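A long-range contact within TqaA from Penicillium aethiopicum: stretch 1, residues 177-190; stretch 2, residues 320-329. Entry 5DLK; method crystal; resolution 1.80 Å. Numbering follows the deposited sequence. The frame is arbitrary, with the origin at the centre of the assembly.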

# COMPACT_ATOMS: atom_id res chain seq x y z
N SER A 177 3.09 2.36 -9.82
CA SER A 177 3.91 2.00 -8.66
C SER A 177 3.06 2.10 -7.39
O SER A 177 2.23 3.00 -7.26
CB SER A 177 5.13 2.92 -8.58
OG SER A 177 5.78 2.80 -7.32
N HIS A 178 3.26 1.20 -6.42
CA HIS A 178 2.48 1.25 -5.18
C HIS A 178 2.83 2.52 -4.37
O HIS A 178 2.12 2.88 -3.43
CB HIS A 178 2.72 -0.05 -4.38
CG HIS A 178 1.61 -0.44 -3.45
ND1 HIS A 178 0.77 0.49 -2.84
CD2 HIS A 178 1.19 -1.65 -3.01
CE1 HIS A 178 -0.10 -0.14 -2.08
NE2 HIS A 178 0.14 -1.45 -2.16
N SER A 179 3.88 3.24 -4.76
CA SER A 179 4.12 4.56 -4.18
C SER A 179 3.02 5.54 -4.55
O SER A 179 2.97 6.65 -4.01
CB SER A 179 5.47 5.12 -4.63
OG SER A 179 5.51 5.30 -6.06
N GLN A 180 2.12 5.13 -5.45
CA GLN A 180 1.12 6.04 -6.02
C GLN A 180 -0.32 5.65 -5.73
O GLN A 180 -1.25 6.30 -6.21
CB GLN A 180 1.32 6.13 -7.56
CG GLN A 180 2.70 6.64 -7.95
CD GLN A 180 2.94 6.51 -9.46
OE1 GLN A 180 3.09 5.41 -9.97
NE2 GLN A 180 2.94 7.65 -10.16
N TRP A 181 -0.54 4.60 -4.93
CA TRP A 181 -1.90 4.20 -4.61
C TRP A 181 -1.93 3.41 -3.30
O TRP A 181 -0.88 3.00 -2.80
CB TRP A 181 -2.52 3.36 -5.75
CG TRP A 181 -1.85 2.03 -5.94
CD1 TRP A 181 -0.74 1.77 -6.68
CD2 TRP A 181 -2.23 0.78 -5.33
NE1 TRP A 181 -0.42 0.44 -6.61
CE2 TRP A 181 -1.31 -0.19 -5.78
CE3 TRP A 181 -3.26 0.39 -4.47
CZ2 TRP A 181 -1.38 -1.53 -5.39
CZ3 TRP A 181 -3.33 -0.95 -4.07
CH2 TRP A 181 -2.40 -1.89 -4.53
N ASP A 182 -3.12 3.22 -2.75
CA ASP A 182 -3.31 2.30 -1.63
C ASP A 182 -4.68 1.65 -1.69
O ASP A 182 -5.51 1.98 -2.56
CB ASP A 182 -3.10 3.01 -0.28
CG ASP A 182 -3.97 4.23 -0.10
OD1 ASP A 182 -5.06 4.30 -0.71
OD2 ASP A 182 -3.57 5.12 0.68
N GLY A 183 -4.93 0.72 -0.77
CA GLY A 183 -6.16 -0.06 -0.81
C GLY A 183 -7.41 0.80 -0.73
O GLY A 183 -8.44 0.48 -1.33
N VAL A 184 -7.32 1.89 0.03
CA VAL A 184 -8.45 2.79 0.20
C VAL A 184 -8.77 3.58 -1.07
O VAL A 184 -9.94 3.79 -1.38
CB VAL A 184 -8.21 3.80 1.37
CG1 VAL A 184 -9.23 4.94 1.35
CG2 VAL A 184 -8.25 3.07 2.71
N SER A 185 -7.74 4.00 -1.80
CA SER A 185 -7.97 4.99 -2.86
C SER A 185 -7.92 4.41 -4.28
O SER A 185 -8.40 5.05 -5.21
CB SER A 185 -6.99 6.16 -2.73
OG SER A 185 -5.64 5.78 -2.94
N ILE A 186 -7.36 3.22 -4.46
CA ILE A 186 -7.36 2.62 -5.80
C ILE A 186 -8.78 2.42 -6.38
O ILE A 186 -8.95 2.55 -7.60
CB ILE A 186 -6.56 1.28 -5.86
CG1 ILE A 186 -6.35 0.84 -7.31
CG2 ILE A 186 -7.19 0.16 -5.03
CD1 ILE A 186 -5.54 1.81 -8.12
N PRO A 187 -9.81 2.14 -5.54
CA PRO A 187 -11.11 2.06 -6.23
C PRO A 187 -11.59 3.41 -6.76
O PRO A 187 -12.43 3.45 -7.66
CB PRO A 187 -12.06 1.54 -5.14
CG PRO A 187 -11.16 0.91 -4.11
CD PRO A 187 -9.96 1.81 -4.11
N LYS A 188 -11.02 4.49 -6.22
CA LYS A 188 -11.37 5.83 -6.65
C LYS A 188 -10.74 6.14 -8.00
O LYS A 188 -11.28 6.90 -8.80
CB LYS A 188 -10.92 6.86 -5.60
CG LYS A 188 -11.78 8.12 -5.54
CD LYS A 188 -13.16 7.81 -4.99
CE LYS A 188 -14.03 9.06 -4.98
NZ LYS A 188 -15.37 8.79 -4.39
N LEU A 189 -9.57 5.56 -8.26
CA LEU A 189 -8.95 5.70 -9.57
C LEU A 189 -9.91 5.11 -10.61
O LEU A 189 -10.15 5.72 -11.67
CB LEU A 189 -7.58 4.99 -9.61
CG LEU A 189 -6.65 5.18 -10.83
CD1 LEU A 189 -5.20 4.85 -10.49
CD2 LEU A 189 -7.10 4.33 -12.00
N PHE A 190 -10.45 3.94 -10.31
CA PHE A 190 -11.32 3.24 -11.27
C PHE A 190 -12.67 3.93 -11.43
O PHE A 190 -13.18 4.04 -12.55
CB PHE A 190 -11.52 1.78 -10.84
CG PHE A 190 -10.25 0.97 -10.77
CD1 PHE A 190 -9.21 1.18 -11.68
CD2 PHE A 190 -10.09 0.01 -9.78
CE1 PHE A 190 -8.04 0.44 -11.60
CE2 PHE A 190 -8.92 -0.74 -9.70
CZ PHE A 190 -7.90 -0.53 -10.61
N ILE A 320 -9.71 13.65 2.60
CA ILE A 320 -8.78 12.65 3.13
C ILE A 320 -9.26 11.24 2.77
O ILE A 320 -8.46 10.34 2.53
CB ILE A 320 -8.60 12.80 4.67
CG1 ILE A 320 -7.51 11.86 5.20
CG2 ILE A 320 -9.91 12.57 5.41
CD1 ILE A 320 -6.17 12.04 4.53
N GLU A 321 -10.58 11.07 2.70
CA GLU A 321 -11.22 9.79 2.41
C GLU A 321 -11.04 9.34 0.97
O GLU A 321 -11.17 8.16 0.66
CB GLU A 321 -12.72 9.87 2.74
CG GLU A 321 -13.47 11.00 2.01
CD GLU A 321 -13.33 12.37 2.69
OE1 GLU A 321 -12.87 12.41 3.85
OE2 GLU A 321 -13.67 13.40 2.07
N SER A 322 -10.75 10.29 0.08
CA SER A 322 -10.80 9.99 -1.35
C SER A 322 -9.57 10.43 -2.16
O SER A 322 -9.47 10.07 -3.34
CB SER A 322 -12.06 10.64 -1.95
OG SER A 322 -12.01 12.05 -1.83
N LEU A 323 -8.64 11.17 -1.57
CA LEU A 323 -7.48 11.63 -2.34
C LEU A 323 -6.65 10.42 -2.74
O LEU A 323 -6.52 9.45 -1.97
CB LEU A 323 -6.64 12.65 -1.56
CG LEU A 323 -5.87 12.26 -0.30
CD1 LEU A 323 -4.44 11.84 -0.63
CD2 LEU A 323 -5.85 13.44 0.67
N LEU A 324 -6.09 10.47 -3.95
CA LEU A 324 -5.39 9.32 -4.50
C LEU A 324 -3.90 9.36 -4.20
O LEU A 324 -3.22 10.35 -4.49
CB LEU A 324 -5.62 9.23 -6.02
CG LEU A 324 -5.05 8.01 -6.74
CD1 LEU A 324 -5.71 6.71 -6.28
CD2 LEU A 324 -5.18 8.20 -8.27
N GLY A 325 -3.40 8.29 -3.61
CA GLY A 325 -1.99 8.21 -3.29
C GLY A 325 -1.76 7.12 -2.28
O GLY A 325 -2.68 6.40 -1.91
N CYS A 326 -0.53 7.02 -1.81
CA CYS A 326 -0.17 5.99 -0.84
C CYS A 326 -0.01 6.65 0.52
O CYS A 326 1.06 7.13 0.84
CB CYS A 326 1.12 5.29 -1.24
SG CYS A 326 1.60 4.02 -0.05
N THR A 327 -1.08 6.67 1.30
CA THR A 327 -0.99 7.24 2.65
C THR A 327 -0.74 6.17 3.71
O THR A 327 -0.70 6.48 4.92
CB THR A 327 -2.25 8.02 3.04
OG1 THR A 327 -3.37 7.13 3.15
CG2 THR A 327 -2.54 9.12 2.00
N LEU A 328 -0.63 4.92 3.27
CA LEU A 328 -0.29 3.79 4.15
C LEU A 328 0.91 4.11 5.01
O LEU A 328 1.83 4.77 4.55
CB LEU A 328 0.02 2.51 3.35
CG LEU A 328 -1.06 1.79 2.56
CD1 LEU A 328 -0.45 0.57 1.90
CD2 LEU A 328 -2.20 1.39 3.49
N ASN A 329 0.93 3.60 6.24
CA ASN A 329 2.11 3.69 7.05
C ASN A 329 2.37 2.37 7.74
O ASN A 329 1.43 1.60 7.97
CB ASN A 329 1.98 4.82 8.08
CG ASN A 329 3.31 5.35 8.52
OD1 ASN A 329 4.34 4.94 8.00
ND2 ASN A 329 3.31 6.26 9.49
O HOH W 1 1.23 8.56 -3.18

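What does the start of stretch 2 offer? Its irregular backbone runs beside the head of the helix that begins at I186. K188 lays its aliphatic chain along S322, with CG of K188 3.7 Å from O of S322, a contact between carbon and a carbonyl rather than a polar bond.

How does L324 fill its place? Its side chain leaves the backbone sideways, yet its end comes nearer: CD1 of L324 lies 3.3 Å from O of S185, and CD2 of L324 meets CD1 of L189 at 4.0 Å, an apolar pairing sheltered from solvent.

Why is glycine suited to position 325? At its phi/psi of 162/-175 a CB would jam against the carbonyl oxygen of L324. The bare backbone approaches W181, CA to CA 4.2 Å, and G325 N gives a weak hydrogen bond to S185 OG at 3.4 Å. That hydroxyl donates in turn to D182 OD1, 2.7 Å away.

What secures the end of the contact? A water accepts from C326 N and donates to S179 O, 2.7 Å each, bridging backbones that do not bond directly there. Next, T327 N donates to D182 OD2 at 3.0 Å and 163°, a nearly straight bond to a carboxylate. L328 then packs CG against D182 CB at 3.7 Å.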